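Local coordinates for phospholipase C-beta (PLC-beta) (Sepia officinalis, PDB 3QR0), which is a phospholipase C-beta, a multidomain protein with PH, EF-hand-like, TIM-barrel and C2 domains, with a calcium ion bound, at residues A141-Q151 against H747-P757. Numbering follows the deposited sequence. Where two conformers were deposited one is given.
Sequences AYNLLSLNKNQ and HVPLRNESNRP
Arg756 reaches the ring of Tyr142 where the C2 beta-sandwich meets the connection between the PH domain and the EF-hand-like helices. Segment 141-151 leaves helix 127-141, makes the short helix 144-147 and enters helix 151-165; against it run edge strand 746-751 and the type I turn Asn752 to Asn755.

Arg756 can be traced outward from CB. The chain sets CG anti to the carbonyl carbon (chi1 -72°) and bends at chi2, which brings CD to 3.9 Å from Leu147 CD2. NE, beyond it, makes a weak hydrogen bond to a glycerol. The guanidinium has Ala141 O over one face, and NH1 donates to Ala68 O. At the tip, NH2 sits over one face of the Tyr142 ring, 3.3 Å from Tyr142 CZ. The two planes stand 89° apart, making this an edge-on cation-pi contact; the ring's hydroxyl bonds to Arg71 O.

Next to it, Leu147 CD2 packs against Pro757 CD at 3.7 Å. A second arginine sits at the end of the short helix: Arg751 NH2 gives a weak hydrogen bond to Asn148 OD1 (3.1 Å), while NH1 forms a salt bridge with Glu615, whose other oxygen takes Asn148 ND2. Glu615 thus ties together both sides of the contact.

Farther along, Pro749 CG lies 3.5 Å from Lys149 O. Gln151 NE2, hydrogen-bonded to Gln660 OE1 while OE1 pairs with Tyr222 OH, comes to 3.4 Å from His747 CD2; the histidine's strongest polar partner is Leu306. Back at Arg751, NE donates to a water at 2.7 Å, and that water donates to Leu147 O.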
loop_
_atom_site.group_PDB
_atom_site.type_symbol
_atom_site.label_atom_id
_atom_site.label_comp_id
_atom_site.label_asym_id
_atom_site.label_seq_id
_atom_site.Cartn_x
_atom_site.Cartn_y
_atom_site.Cartn_z
ATOM N N ALA A 141 -7.407 -8.969 7.959
ATOM C CA ALA A 141 -6.885 -7.609 7.885
ATOM C C ALA A 141 -5.963 -7.418 6.694
ATOM O O ALA A 141 -5.854 -6.305 6.180
ATOM C CB ALA A 141 -6.143 -7.236 9.177
ATOM N N TYR A 142 -5.283 -8.490 6.275
ATOM C CA TYR A 142 -4.363 -8.428 5.135
ATOM C C TYR A 142 -4.890 -9.152 3.901
ATOM O O TYR A 142 -4.130 -9.497 3.005
ATOM C CB TYR A 142 -2.975 -8.938 5.551
ATOM C CG TYR A 142 -2.298 -7.915 6.426
ATOM C CD1 TYR A 142 -1.446 -6.967 5.880
ATOM C CD2 TYR A 142 -2.582 -7.839 7.778
ATOM C CE1 TYR A 142 -0.851 -5.992 6.675
ATOM C CE2 TYR A 142 -2.000 -6.863 8.584
ATOM C CZ TYR A 142 -1.133 -5.947 8.026
ATOM O OH TYR A 142 -0.556 -4.983 8.817
ATOM N N ASN A 143 -6.202 -9.353 3.841
ATOM C CA ASN A 143 -6.804 -9.990 2.680
ATOM C C ASN A 143 -6.888 -9.008 1.500
ATOM O O ASN A 143 -7.622 -8.018 1.548
ATOM C CB ASN A 143 -8.180 -10.543 3.022
ATOM C CG ASN A 143 -8.731 -11.418 1.929
ATOM O OD1 ASN A 143 -9.103 -10.931 0.862
ATOM N ND2 ASN A 143 -8.791 -12.719 2.184
ATOM N N LEU A 144 -6.139 -9.299 0.443
ATOM C CA LEU A 144 -6.032 -8.391 -0.698
ATOM C C LEU A 144 -7.345 -8.206 -1.460
ATOM O O LEU A 144 -7.632 -7.111 -1.939
ATOM C CB LEU A 144 -4.920 -8.848 -1.653
ATOM C CG LEU A 144 -3.512 -8.693 -1.071
ATOM C CD1 LEU A 144 -2.467 -9.298 -2.012
ATOM C CD2 LEU A 144 -3.205 -7.222 -0.776
ATOM N N LEU A 145 -8.147 -9.260 -1.569
ATOM C CA LEU A 145 -9.458 -9.115 -2.195
ATOM C C LEU A 145 -10.348 -8.155 -1.409
ATOM O O LEU A 145 -10.987 -7.295 -2.003
ATOM C CB LEU A 145 -10.149 -10.465 -2.366
ATOM C CG LEU A 145 -9.551 -11.346 -3.452
ATOM C CD1 LEU A 145 -10.245 -12.698 -3.479
ATOM C CD2 LEU A 145 -9.649 -10.646 -4.813
ATOM N N SER A 146 -10.379 -8.306 -0.086
ATOM C CA SER A 146 -11.167 -7.427 0.780
ATOM C C SER A 146 -10.691 -5.980 0.675
ATOM O O SER A 146 -11.499 -5.056 0.563
ATOM C CB SER A 146 -11.084 -7.894 2.237
ATOM O OG SER A 146 -11.820 -7.037 3.089
ATOM N N LEU A 147 -9.375 -5.797 0.697
ATOM C CA LEU A 147 -8.761 -4.480 0.572
ATOM C C LEU A 147 -8.982 -3.809 -0.794
ATOM O O LEU A 147 -8.868 -2.589 -0.900
ATOM C CB LEU A 147 -7.258 -4.582 0.847
ATOM C CG LEU A 147 -6.885 -4.909 2.294
ATOM C CD1 LEU A 147 -5.376 -5.154 2.400
ATOM C CD2 LEU A 147 -7.337 -3.797 3.240
ATOM N N ASN A 148 -9.296 -4.600 -1.819
ATOM C CA ASN A 148 -9.493 -4.091 -3.179
ATOM C C ASN A 148 -10.923 -4.155 -3.709
ATOM O O ASN A 148 -11.143 -3.977 -4.911
ATOM C CB ASN A 148 -8.575 -4.850 -4.135
ATOM C CG ASN A 148 -7.155 -4.377 -4.051
ATOM O OD1 ASN A 148 -6.749 -3.524 -4.822
ATOM N ND2 ASN A 148 -6.398 -4.898 -3.092
ATOM N N LYS A 149 -11.900 -4.374 -2.835
ATOM C CA LYS A 149 -13.266 -4.557 -3.307
ATOM C C LYS A 149 -13.849 -3.273 -3.906
ATOM O O LYS A 149 -13.463 -2.158 -3.536
ATOM C CB LYS A 149 -14.177 -5.136 -2.215
ATOM C CG LYS A 149 -14.412 -4.261 -1.015
ATOM C CD LYS A 149 -15.046 -5.081 0.109
ATOM C CE LYS A 149 -14.999 -4.366 1.435
ATOM N NZ LYS A 149 -13.608 -4.016 1.839
ATOM N N ASN A 150 -14.767 -3.456 -4.851
ATOM C CA ASN A 150 -15.389 -2.347 -5.561
ATOM C C ASN A 150 -16.478 -1.753 -4.665
ATOM O O ASN A 150 -16.713 -2.252 -3.563
ATOM C CB ASN A 150 -15.951 -2.840 -6.910
ATOM C CG ASN A 150 -16.118 -1.721 -7.936
ATOM O OD1 ASN A 150 -15.900 -0.548 -7.634
ATOM N ND2 ASN A 150 -16.520 -2.085 -9.154
ATOM N N GLN A 151 -17.140 -0.699 -5.130
ATOM C CA GLN A 151 -18.110 0.019 -4.301
ATOM C C GLN A 151 -19.292 -0.829 -3.817
ATOM O O GLN A 151 -19.747 -0.641 -2.684
ATOM C CB GLN A 151 -18.626 1.262 -5.023
ATOM C CG GLN A 151 -19.296 2.260 -4.095
ATOM C CD GLN A 151 -19.769 3.495 -4.823
ATOM O OE1 GLN A 151 -20.973 3.771 -4.889
ATOM N NE2 GLN A 151 -18.829 4.247 -5.388
ATOM N N HIS A 747 -15.576 2.657 -11.152
ATOM C CA HIS A 747 -15.548 3.193 -9.798
ATOM C C HIS A 747 -14.155 2.978 -9.238
ATOM O O HIS A 747 -13.535 1.935 -9.456
ATOM C CB HIS A 747 -16.594 2.536 -8.901
ATOM C CG HIS A 747 -17.995 2.921 -9.248
ATOM N ND1 HIS A 747 -18.726 2.261 -10.211
ATOM C CD2 HIS A 747 -18.791 3.909 -8.778
ATOM C CE1 HIS A 747 -19.918 2.822 -10.314
ATOM N NE2 HIS A 747 -19.984 3.822 -9.455
ATOM N N VAL A 748 -13.672 3.976 -8.509
ATOM C CA VAL A 748 -12.321 3.982 -7.978
ATOM C C VAL A 748 -12.399 4.200 -6.467
ATOM O O VAL A 748 -12.361 5.342 -6.008
ATOM C CB VAL A 748 -11.489 5.111 -8.637
ATOM C CG1 VAL A 748 -10.030 5.040 -8.196
ATOM C CG2 VAL A 748 -11.592 5.035 -10.153
ATOM N N PRO A 749 -12.554 3.108 -5.688
ATOM C CA PRO A 749 -12.532 3.262 -4.234
ATOM C C PRO A 749 -11.249 3.939 -3.773
ATOM O O PRO A 749 -10.153 3.570 -4.209
ATOM C CB PRO A 749 -12.618 1.820 -3.722
ATOM C CG PRO A 749 -13.331 1.086 -4.823
ATOM C CD PRO A 749 -12.849 1.721 -6.091
ATOM N N LEU A 750 -11.393 4.942 -2.920
ATOM C CA LEU A 750 -10.256 5.735 -2.473
ATOM C C LEU A 750 -9.524 5.114 -1.284
ATOM O O LEU A 750 -10.109 4.392 -0.473
ATOM C CB LEU A 750 -10.715 7.145 -2.116
ATOM C CG LEU A 750 -11.291 7.955 -3.272
ATOM C CD1 LEU A 750 -11.853 9.288 -2.756
ATOM C CD2 LEU A 750 -10.229 8.197 -4.343
ATOM N N ARG A 751 -8.235 5.423 -1.201
ATOM C CA ARG A 751 -7.344 4.948 -0.157
ATOM C C ARG A 751 -6.792 6.124 0.631
ATOM O O ARG A 751 -6.705 7.250 0.113
ATOM C CB ARG A 751 -6.172 4.198 -0.786
ATOM C CG ARG A 751 -6.590 3.065 -1.696
ATOM C CD ARG A 751 -7.066 1.894 -0.885
ATOM N NE ARG A 751 -7.542 0.789 -1.713
ATOM C CZ ARG A 751 -6.765 -0.017 -2.435
ATOM N NH1 ARG A 751 -5.448 0.148 -2.476
ATOM N NH2 ARG A 751 -7.318 -0.999 -3.132
ATOM N N ASN A 752 -6.431 5.876 1.888
ATOM C CA ASN A 752 -5.732 6.888 2.670
ATOM C C ASN A 752 -4.241 6.858 2.322
ATOM O O ASN A 752 -3.835 6.150 1.398
ATOM C CB ASN A 752 -6.020 6.762 4.180
ATOM C CG ASN A 752 -5.528 5.465 4.795
ATOM O OD1 ASN A 752 -4.628 4.799 4.283
ATOM N ND2 ASN A 752 -6.126 5.104 5.927
ATOM N N GLU A 753 -3.436 7.630 3.042
ATOM C CA GLU A 753 -2.009 7.767 2.713
ATOM C C GLU A 753 -1.240 6.465 2.879
ATOM O O GLU A 753 -0.276 6.219 2.149
ATOM C CB GLU A 753 -1.348 8.847 3.568
ATOM C CG GLU A 753 -1.877 10.245 3.349
ATOM C CD GLU A 753 -2.992 10.619 4.312
ATOM O OE1 GLU A 753 -3.723 9.715 4.787
ATOM O OE2 GLU A 753 -3.137 11.828 4.587
ATOM N N SER A 754 -1.670 5.625 3.823
ATOM C CA SER A 754 -1.049 4.307 4.036
ATOM C C SER A 754 -1.582 3.244 3.070
ATOM O O SER A 754 -1.250 2.067 3.191
ATOM C CB SER A 754 -1.253 3.837 5.481
ATOM O OG SER A 754 -2.606 3.495 5.734
ATOM N N ASN A 755 -2.414 3.677 2.124
ATOM C CA ASN A 755 -3.036 2.816 1.119
ATOM C C ASN A 755 -4.056 1.826 1.681
ATOM O O ASN A 755 -4.301 0.785 1.082
ATOM C CB ASN A 755 -1.988 2.077 0.261
ATOM C CG ASN A 755 -2.505 1.748 -1.145
ATOM O OD1 ASN A 755 -3.258 2.523 -1.743
ATOM N ND2 ASN A 755 -2.104 0.599 -1.671
ATOM N N ARG A 756 -4.664 2.155 2.817
ATOM C CA ARG A 756 -5.804 1.385 3.308
ATOM C C ARG A 756 -7.107 2.046 2.850
ATOM O O ARG A 756 -7.158 3.267 2.677
ATOM C CB ARG A 756 -5.765 1.235 4.834
ATOM C CG ARG A 756 -4.668 0.284 5.343
ATOM C CD ARG A 756 -4.922 -1.153 4.889
ATOM N NE ARG A 756 -3.973 -2.113 5.449
ATOM C CZ ARG A 756 -4.105 -2.737 6.619
ATOM N NH1 ARG A 756 -5.151 -2.512 7.408
ATOM N NH2 ARG A 756 -3.169 -3.592 7.011
ATOM N N PRO A 757 -8.171 1.243 2.663
ATOM C CA PRO A 757 -9.431 1.776 2.145
ATOM C C PRO A 757 -10.098 2.802 3.066
ATOM O O PRO A 757 -10.163 2.607 4.282
ATOM C CB PRO A 757 -10.329 0.529 2.015
ATOM C CG PRO A 757 -9.453 -0.642 2.192
ATOM C CD PRO A 757 -8.265 -0.197 2.970
HETATM O O HOH W 1 -10.146 0.253 -1.466
HETATM O O HOH W 2 -15.048 -0.137 -11.090
#